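Side-chain contacts in tegumental protein 20.8 kDa (Clonorchis sinensis, PDB 5X2E), which binds a calcium ion through the first of two paired EF-hand motifs in this calmodulin-like domain, one part of a longer tegumental-allergen-like protein: residues S2-F7 with L61-A66; Q25-N30 with S35-W40; F44-T49 with L54-S59. All coordinates share one frame; numbering follows the deposited sequence.

Contact 1. Residues S2-F7 with L61-A66; sequences SFINIF and LGLKPA
F3, which follows the N-cap residue S2 in helix 3-10, turns one ring face to L61. The two side chains cross at about a right angle. L61 CD1 comes in over that face as a CH-pi contact, 4.3 Å from the centroid of the F3 ring and 27° off its normal. L61 CD1 lies nearest the inner end of the ring, 3.8 Å from F3 CG. The other methyl, L61 CD2, is offset toward the rim, 4.1 Å from F3 CE2. With CG of F3 anti to its own carbonyl carbon (chi1 -77°), the ring stands where both branches can reach it. In the paired EF-hand fold, helix 3-10 enters the first motif, while L61 closes helix 54-61, the exiting helix of the second; G62, with positive phi, then breaks the helix and leads the chain to L63. I4 takes up this next leucine, its CG1 lying 4.1 Å from L63 CD1, and also touches E67 and F71 of helix 65-79. At N5 it is the backbone that matters: N5 N gives a nearly straight 3.1 Å capping bond (169°) to S2 OG. F7, one turn after F3, is buried, and its ring meets that of F57.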
loop_
_atom_site.group_PDB
_atom_site.type_symbol
_atom_site.label_atom_id
_atom_site.label_comp_id
_atom_site.label_asym_id
_atom_site.label_seq_id
_atom_site.Cartn_x
_atom_site.Cartn_y
_atom_site.Cartn_z
ATOM N N SER A 2 6.237 3.997 8.437
ATOM C CA SER A 2 5.891 2.589 8.602
ATOM C C SER A 2 5.239 2.004 7.360
ATOM O O SER A 2 4.739 2.734 6.511
ATOM C CB SER A 2 4.929 2.427 9.776
ATOM O OG SER A 2 3.707 3.094 9.481
ATOM N N PHE A 3 5.204 0.681 7.265
ATOM C CA PHE A 3 4.459 0.064 6.186
ATOM C C PHE A 3 2.972 0.425 6.257
ATOM O O PHE A 3 2.331 0.555 5.217
ATOM C CB PHE A 3 4.637 -1.447 6.204
ATOM C CG PHE A 3 5.947 -1.902 5.667
ATOM C CD1 PHE A 3 6.324 -1.585 4.370
ATOM C CD2 PHE A 3 6.792 -2.675 6.435
ATOM C CE1 PHE A 3 7.536 -2.014 3.847
ATOM C CE2 PHE A 3 7.999 -3.113 5.912
ATOM C CZ PHE A 3 8.365 -2.769 4.616
ATOM N N ILE A 4 2.436 0.593 7.472
ATOM C CA ILE A 4 1.032 0.986 7.651
ATOM C C ILE A 4 0.767 2.315 6.938
ATOM O O ILE A 4 -0.143 2.444 6.102
ATOM C CB ILE A 4 0.666 1.083 9.172
ATOM C CG1 ILE A 4 0.693 -0.316 9.807
ATOM C CG2 ILE A 4 -0.704 1.690 9.341
ATOM C CD1 ILE A 4 0.851 -0.362 11.331
ATOM N N ASN A 5 1.612 3.284 7.239
ATOM C CA ASN A 5 1.564 4.598 6.632
ATOM C C ASN A 5 1.737 4.560 5.111
ATOM O O ASN A 5 1.005 5.218 4.369
ATOM C CB ASN A 5 2.662 5.427 7.259
ATOM C CG ASN A 5 2.601 6.889 6.921
ATOM O OD1 ASN A 5 2.040 7.303 5.919
ATOM N ND2 ASN A 5 3.240 7.694 7.765
ATOM N N ILE A 6 2.723 3.801 4.639
ATOM C CA ILE A 6 3.022 3.785 3.204
ATOM C C ILE A 6 1.846 3.165 2.440
ATOM O O ILE A 6 1.474 3.667 1.378
ATOM C CB ILE A 6 4.366 3.058 2.937
ATOM C CG1 ILE A 6 5.522 3.888 3.530
ATOM C CG2 ILE A 6 4.568 2.812 1.434
ATOM C CD1 ILE A 6 6.819 3.120 3.736
ATOM N N PHE A 7 1.230 2.118 2.989
ATOM C CA PHE A 7 0.065 1.502 2.327
ATOM C C PHE A 7 -1.015 2.568 2.133
ATOM O O PHE A 7 -1.578 2.718 1.046
ATOM C CB PHE A 7 -0.538 0.339 3.126
ATOM C CG PHE A 7 -1.666 -0.320 2.401
ATOM C CD1 PHE A 7 -1.431 -1.465 1.659
ATOM C CD2 PHE A 7 -2.970 0.195 2.464
ATOM C CE1 PHE A 7 -2.445 -2.074 0.945
ATOM C CE2 PHE A 7 -3.990 -0.403 1.736
ATOM C CZ PHE A 7 -3.729 -1.536 0.986
ATOM N N LEU A 61 3.285 -9.166 5.900
ATOM C CA LEU A 61 4.044 -8.347 6.836
ATOM C C LEU A 61 3.729 -8.646 8.304
ATOM O O LEU A 61 4.360 -8.086 9.192
ATOM C CB LEU A 61 3.786 -6.858 6.550
ATOM C CG LEU A 61 4.310 -6.421 5.185
ATOM C CD1 LEU A 61 3.852 -5.011 4.840
ATOM C CD2 LEU A 61 5.820 -6.489 5.188
ATOM N N GLY A 62 2.737 -9.493 8.563
ATOM C CA GLY A 62 2.325 -9.774 9.936
ATOM C C GLY A 62 1.489 -8.663 10.572
ATOM O O GLY A 62 1.534 -8.477 11.786
ATOM N N LEU A 63 0.737 -7.924 9.752
ATOM C CA LEU A 63 -0.163 -6.868 10.214
ATOM C C LEU A 63 -1.605 -7.360 10.170
ATOM O O LEU A 63 -1.888 -8.401 9.580
ATOM C CB LEU A 63 0.001 -5.610 9.353
ATOM C CG LEU A 63 1.404 -4.997 9.261
ATOM C CD1 LEU A 63 1.477 -3.971 8.118
ATOM C CD2 LEU A 63 1.839 -4.399 10.612
ATOM N N LYS A 64 -2.519 -6.618 10.793
ATOM C CA LYS A 64 -3.944 -6.895 10.629
ATOM C C LYS A 64 -4.568 -5.753 9.841
ATOM O O LYS A 64 -4.101 -4.627 9.940
ATOM C CB LYS A 64 -4.625 -7.073 11.987
ATOM C CG LYS A 64 -4.003 -8.196 12.811
ATOM C CD LYS A 64 -4.555 -8.281 14.224
ATOM C CE LYS A 64 -3.778 -9.305 15.061
ATOM N NZ LYS A 64 -4.576 -10.523 15.388
ATOM N N PRO A 65 -5.612 -6.039 9.037
ATOM C CA PRO A 65 -6.303 -4.956 8.312
ATOM C C PRO A 65 -6.770 -3.846 9.260
ATOM O O PRO A 65 -6.695 -2.671 8.878
ATOM C CB PRO A 65 -7.482 -5.681 7.646
ATOM C CG PRO A 65 -6.912 -7.080 7.375
ATOM C CD PRO A 65 -6.038 -7.373 8.575
ATOM N N ALA A 66 -7.214 -4.198 10.464
ATOM C CA ALA A 66 -7.638 -3.204 11.449
ATOM C C ALA A 66 -6.584 -2.110 11.705
ATOM O O ALA A 66 -6.952 -0.967 11.955
ATOM C CB ALA A 66 -8.005 -3.900 12.771
#

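Contact 2. Residues Q25-N30 with S35-W40; sequences QYVAEN and SMVEKW
Y26 O, just ahead of the V27 that meets M36 and V37, is gripped twice by N30: by its side-chain ND2 at 3.0 Å and by its backbone N at 3.1 Å, from opposite faces of the carbonyl plane. The same N30 ND2 lies 3.2 Å above the centre of one face of the Y26 ring, where helix 20-29 ends. One residue earlier along the helix, Q25 NE2 donates to the syn side of E29 OE2 at 2.7 Å. The crossing is apolar and rests on a single methyl. With CG1 of V27 anti to the backbone N (chi1 165°), V27 CG2 is left anti to the carbonyl carbon and meets M36 CG at 3.7 Å. V27 CG2 also lies 4.0 Å from V37 CG2. M36 offers only the base of its chain, CB and CG; bends at chi2 (65°) and chi3 (76°) carry its sulfur off from V27. Helix 20-29 leaves the first EF-hand and helix 35-44 enters the second, so the contact joins the helices flanking the short linker. L32 of that linker touches Y26 and V27, V37 packs on L23 and E24 of helix 20-29, and Y26 lies against I6, S9 and I10 of helix 3-10.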
loop_
_atom_site.group_PDB
_atom_site.type_symbol
_atom_site.label_atom_id
_atom_site.label_comp_id
_atom_site.label_asym_id
_atom_site.label_seq_id
_atom_site.Cartn_x
_atom_site.Cartn_y
_atom_site.Cartn_z
ATOM N N GLN A 25 2.817 5.503 -9.441
ATOM C CA GLN A 25 2.806 6.937 -9.136
ATOM C C GLN A 25 3.568 7.234 -7.846
ATOM O O GLN A 25 4.361 8.162 -7.773
ATOM C CB GLN A 25 1.382 7.453 -9.019
ATOM C CG GLN A 25 1.328 8.920 -8.646
ATOM C CD GLN A 25 -0.046 9.501 -8.733
ATOM O OE1 GLN A 25 -1.062 8.791 -8.642
ATOM N NE2 GLN A 25 -0.101 10.811 -8.929
ATOM N N TYR A 26 3.355 6.431 -6.817
ATOM C CA TYR A 26 4.099 6.633 -5.585
ATOM C C TYR A 26 5.608 6.511 -5.782
ATOM O O TYR A 26 6.394 7.322 -5.271
ATOM C CB TYR A 26 3.619 5.635 -4.551
ATOM C CG TYR A 26 4.293 5.798 -3.218
ATOM C CD1 TYR A 26 5.423 5.061 -2.904
ATOM C CD2 TYR A 26 3.789 6.679 -2.255
ATOM C CE1 TYR A 26 6.043 5.202 -1.661
ATOM C CE2 TYR A 26 4.406 6.832 -1.025
ATOM C CZ TYR A 26 5.526 6.082 -0.733
ATOM O OH TYR A 26 6.112 6.212 0.493
ATOM N N VAL A 27 6.028 5.515 -6.547
ATOM C CA VAL A 27 7.444 5.308 -6.781
ATOM C C VAL A 27 8.030 6.511 -7.485
ATOM O O VAL A 27 9.049 7.063 -7.039
ATOM C CB VAL A 27 7.662 4.022 -7.578
ATOM C CG1 VAL A 27 9.093 3.945 -8.159
ATOM C CG2 VAL A 27 7.376 2.811 -6.687
ATOM N N ALA A 28 7.378 6.949 -8.557
ATOM C CA ALA A 28 7.939 8.058 -9.303
ATOM C C ALA A 28 7.917 9.340 -8.470
ATOM O O ALA A 28 8.875 10.104 -8.487
ATOM C CB ALA A 28 7.174 8.257 -10.617
ATOM N N GLU A 29 6.812 9.606 -7.783
ATOM C CA GLU A 29 6.659 10.874 -7.068
ATOM C C GLU A 29 7.629 11.012 -5.904
ATOM O O GLU A 29 7.934 12.114 -5.468
ATOM C CB GLU A 29 5.218 11.017 -6.572
ATOM C CG GLU A 29 4.428 11.936 -7.449
ATOM C CD GLU A 29 2.942 11.734 -7.378
ATOM O OE1 GLU A 29 2.427 11.383 -6.284
ATOM O OE2 GLU A 29 2.285 11.916 -8.453
ATOM N N ASN A 30 8.117 9.881 -5.414
ATOM C CA ASN A 30 9.071 9.863 -4.313
ATOM C C ASN A 30 10.499 9.544 -4.744
ATOM O O ASN A 30 11.371 9.271 -3.914
ATOM C CB ASN A 30 8.591 8.858 -3.274
ATOM C CG ASN A 30 7.434 9.388 -2.484
ATOM O OD1 ASN A 30 7.607 10.285 -1.651
ATOM N ND2 ASN A 30 6.242 8.874 -2.750
ATOM N N SER A 35 12.645 -0.426 -9.829
ATOM C CA SER A 35 12.666 -1.847 -9.478
ATOM C C SER A 35 11.751 -2.149 -8.277
ATOM O O SER A 35 11.377 -3.305 -8.031
ATOM C CB SER A 35 14.097 -2.285 -9.171
ATOM O OG SER A 35 14.615 -1.510 -8.117
ATOM N N MET A 36 11.444 -1.105 -7.517
ATOM C CA MET A 36 10.517 -1.138 -6.392
ATOM C C MET A 36 9.160 -1.674 -6.815
ATOM O O MET A 36 8.469 -2.347 -6.037
ATOM C CB MET A 36 10.366 0.287 -5.827
ATOM C CG MET A 36 9.443 0.418 -4.676
ATOM S SD MET A 36 10.171 -0.512 -3.329
ATOM C CE MET A 36 11.462 0.642 -2.844
ATOM N N VAL A 37 8.752 -1.348 -8.041
ATOM C CA VAL A 37 7.457 -1.821 -8.522
ATOM C C VAL A 37 7.449 -3.356 -8.574
ATOM O O VAL A 37 6.550 -4.006 -7.991
ATOM C CB VAL A 37 7.107 -1.199 -9.911
ATOM C CG1 VAL A 37 5.811 -1.798 -10.426
ATOM C CG2 VAL A 37 7.032 0.321 -9.837
ATOM N N GLU A 38 8.464 -3.926 -9.207
ATOM C CA GLU A 38 8.569 -5.385 -9.274
ATOM C C GLU A 38 8.675 -6.025 -7.892
ATOM O O GLU A 38 8.117 -7.085 -7.669
ATOM C CB GLU A 38 9.768 -5.798 -10.117
ATOM C CG GLU A 38 9.548 -5.619 -11.601
ATOM C CD GLU A 38 9.065 -6.880 -12.282
ATOM O OE1 GLU A 38 9.934 -7.670 -12.718
ATOM O OE2 GLU A 38 7.828 -7.077 -12.387
ATOM N N LYS A 39 9.383 -5.386 -6.964
ATOM C CA LYS A 39 9.541 -5.951 -5.626
ATOM C C LYS A 39 8.194 -6.020 -4.895
ATOM O O LYS A 39 7.879 -7.023 -4.254
ATOM C CB LYS A 39 10.554 -5.144 -4.806
ATOM C CG LYS A 39 11.967 -5.116 -5.369
ATOM C CD LYS A 39 12.846 -4.275 -4.442
ATOM C CE LYS A 39 13.757 -3.313 -5.209
ATOM N NZ LYS A 39 14.786 -4.026 -6.023
ATOM N N TRP A 40 7.392 -4.962 -4.986
ATOM C CA TRP A 40 6.055 -4.956 -4.363
ATOM C C TRP A 40 5.157 -6.014 -4.990
ATOM O O TRP A 40 4.369 -6.683 -4.299
ATOM C CB TRP A 40 5.411 -3.554 -4.475
ATOM C CG TRP A 40 5.837 -2.642 -3.352
ATOM C CD1 TRP A 40 7.116 -2.188 -3.090
ATOM C CD2 TRP A 40 4.997 -2.103 -2.319
ATOM N NE1 TRP A 40 7.110 -1.409 -1.960
ATOM C CE2 TRP A 40 5.825 -1.338 -1.469
ATOM C CE3 TRP A 40 3.625 -2.200 -2.019
ATOM C CZ2 TRP A 40 5.331 -0.678 -0.349
ATOM C CZ3 TRP A 40 3.140 -1.515 -0.908
ATOM C CH2 TRP A 40 3.997 -0.775 -0.088
#

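Contact 3. Residues F44-T49 with L54-S59; sequences FDPDNT and LETFCS
The second EF-hand of the pair supplies both segments: residues 44-49 run from the end of its entering helix into the loop, and residues 54-59 belong to its exiting helix. The calcium site seen in this structure lies in the first EF-hand instead, formed by D11, D13, T15, V17 and E22; by sequence, D45 and T56 stand where D11 and E22 stand there. F44 and F57 make the main packing contact between the two helices. They lie side by side and point the same way, with the edge of F57 turned to the face of F44 in an edge-to-face pair whose centroids are 4.9 Å apart and whose planes meet at 52°. F57 CD2 sits 3.8 Å above the F44 plane, over the ring centre, and F57 CE2 is 4.0 Å from F44 CZ. F57 reaches this place with its CG anti to the backbone N (chi1 -180°). F44 also meets W40 edge-to-face, which extends the aromatic group back along the entering helix. Nearer the loop, T56 CG2 presses tightly on the chain at 3.1 Å from F44 O, and 4.2 Å from P46 CD. From D45 to N48 the chain makes a type I beta turn, closed by N48 N to D45 O. The D45 carboxylate ties the loop together: OD2 takes bonds from Y20 OH and G50 N, while OD1 is held from opposite faces of its plane by T49 OG1 at 2.7 Å and T49 N at 2.8 Å.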
loop_
_atom_site.group_PDB
_atom_site.type_symbol
_atom_site.label_atom_id
_atom_site.label_comp_id
_atom_site.label_asym_id
_atom_site.label_seq_id
_atom_site.Cartn_x
_atom_site.Cartn_y
_atom_site.Cartn_z
ATOM N N PHE A 44 3.857 -8.866 -2.568
ATOM C CA PHE A 44 2.466 -8.599 -2.152
ATOM C C PHE A 44 1.410 -8.995 -3.170
ATOM O O PHE A 44 0.212 -8.923 -2.886
ATOM C CB PHE A 44 2.311 -7.122 -1.819
ATOM C CG PHE A 44 3.273 -6.653 -0.788
ATOM C CD1 PHE A 44 3.407 -7.314 0.425
ATOM C CD2 PHE A 44 4.036 -5.511 -1.026
ATOM C CE1 PHE A 44 4.317 -6.867 1.384
ATOM C CE2 PHE A 44 4.931 -5.059 -0.084
ATOM C CZ PHE A 44 5.076 -5.738 1.123
ATOM N N ASP A 45 1.856 -9.409 -4.352
ATOM C CA ASP A 45 0.940 -10.002 -5.344
ATOM C C ASP A 45 1.599 -11.248 -5.918
ATOM O O ASP A 45 1.769 -11.349 -7.130
ATOM C CB ASP A 45 0.591 -9.004 -6.473
ATOM C CG ASP A 45 -0.525 -9.511 -7.378
ATOM O OD1 ASP A 45 -1.313 -10.402 -6.950
ATOM O OD2 ASP A 45 -0.627 -9.016 -8.532
ATOM N N PRO A 46 1.977 -12.210 -5.047
ATOM C CA PRO A 46 2.776 -13.329 -5.542
ATOM C C PRO A 46 2.044 -14.189 -6.555
ATOM O O PRO A 46 2.715 -14.777 -7.411
ATOM C CB PRO A 46 3.081 -14.130 -4.262
ATOM C CG PRO A 46 1.957 -13.759 -3.325
ATOM C CD PRO A 46 1.722 -12.318 -3.596
ATOM N N ASP A 47 0.720 -14.274 -6.445
ATOM C CA ASP A 47 -0.092 -15.043 -7.391
ATOM C C ASP A 47 -0.454 -14.256 -8.658
ATOM O O ASP A 47 -1.200 -14.748 -9.504
ATOM C CB ASP A 47 -1.366 -15.535 -6.710
ATOM C CG ASP A 47 -1.084 -16.556 -5.631
ATOM O OD1 ASP A 47 -1.665 -16.450 -4.533
ATOM O OD2 ASP A 47 -0.272 -17.462 -5.877
ATOM N N ASN A 48 0.053 -13.028 -8.776
ATOM C CA ASN A 48 -0.100 -12.261 -10.006
ATOM C C ASN A 48 -1.577 -12.014 -10.346
ATOM O O ASN A 48 -2.049 -12.272 -11.454
ATOM C CB ASN A 48 0.619 -12.978 -11.152
ATOM C CG ASN A 48 0.896 -12.074 -12.323
ATOM O OD1 ASN A 48 0.755 -10.854 -12.233
ATOM N ND2 ASN A 48 1.323 -12.664 -13.428
ATOM N N THR A 49 -2.308 -11.515 -9.356
ATOM C CA THR A 49 -3.721 -11.231 -9.519
ATOM C C THR A 49 -3.933 -9.912 -10.248
ATOM O O THR A 49 -5.028 -9.635 -10.718
ATOM C CB THR A 49 -4.451 -11.151 -8.158
ATOM O OG1 THR A 49 -3.957 -10.025 -7.418
ATOM C CG2 THR A 49 -4.233 -12.436 -7.348
ATOM N N LEU A 54 -5.127 -5.150 0.644
ATOM C CA LEU A 54 -4.767 -4.939 2.034
ATOM C C LEU A 54 -4.541 -6.300 2.731
ATOM O O LEU A 54 -3.590 -6.438 3.517
ATOM C CB LEU A 54 -5.867 -4.143 2.734
ATOM C CG LEU A 54 -5.619 -3.926 4.212
ATOM C CD1 LEU A 54 -4.303 -3.208 4.436
ATOM C CD2 LEU A 54 -6.786 -3.103 4.792
ATOM N N GLU A 55 -5.394 -7.288 2.421
ATOM C CA GLU A 55 -5.303 -8.622 3.046
ATOM C C GLU A 55 -3.932 -9.281 2.798
ATOM O O GLU A 55 -3.308 -9.823 3.704
ATOM C CB GLU A 55 -6.428 -9.555 2.542
ATOM C CG GLU A 55 -7.833 -9.198 3.051
ATOM C CD GLU A 55 -8.043 -9.466 4.537
ATOM O OE1 GLU A 55 -7.381 -10.327 5.143
ATOM O OE2 GLU A 55 -8.879 -8.813 5.120
ATOM N N THR A 56 -3.472 -9.264 1.553
ATOM C CA THR A 56 -2.221 -9.945 1.217
ATOM C C THR A 56 -1.025 -9.165 1.760
ATOM O O THR A 56 -0.053 -9.744 2.241
ATOM C CB THR A 56 -2.116 -10.148 -0.293
ATOM O OG1 THR A 56 -3.230 -10.957 -0.721
ATOM C CG2 THR A 56 -0.834 -10.855 -0.638
ATOM N N PHE A 57 -1.112 -7.845 1.660
ATOM C CA PHE A 57 -0.095 -6.966 2.220
ATOM C C PHE A 57 0.083 -7.297 3.714
ATOM O O PHE A 57 1.203 -7.537 4.185
ATOM C CB PHE A 57 -0.519 -5.508 1.997
ATOM C CG PHE A 57 0.431 -4.477 2.512
ATOM C CD1 PHE A 57 0.190 -3.852 3.731
ATOM C CD2 PHE A 57 1.516 -4.060 1.748
ATOM C CE1 PHE A 57 1.041 -2.841 4.188
ATOM C CE2 PHE A 57 2.339 -3.057 2.193
ATOM C CZ PHE A 57 2.094 -2.442 3.418
ATOM N N CYS A 58 -1.034 -7.383 4.434
ATOM C CA CYS A 58 -0.983 -7.619 5.867
ATOM C C CYS A 58 -0.486 -9.026 6.199
ATOM O O CYS A 58 0.291 -9.228 7.137
ATOM C CB CYS A 58 -2.354 -7.396 6.505
ATOM S SG CYS A 58 -2.827 -5.664 6.634
ATOM N N SER A 59 -0.956 -10.020 5.454
ATOM C CA SER A 59 -0.501 -11.387 5.708
ATOM C C SER A 59 1.019 -11.522 5.549
ATOM O O SER A 59 1.676 -12.211 6.326
ATOM C CB SER A 59 -1.233 -12.350 4.782
ATOM O OG SER A 59 -2.603 -12.403 5.144
#

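Along the chain, contact 2 closes before contact 3 opens, and both are nested inside the loop closed by contact 1. Contact 2 lies at the linker between the two EF-hands, contact 3 within the second, and contact 1 brings the entering helix of the first back against the end of the second. Centres of contacts 1 and 2 are about 17 Å apart, on opposite sides of the chain's centre; the centre of contact 3 is about 12 Å from that of contact 1 and 16 Å from that of contact 2. F57 joins them, touching F3 and F7 on one hand and W40 on the other, so the two motifs are packed together around F57, with aromatic side chains from both.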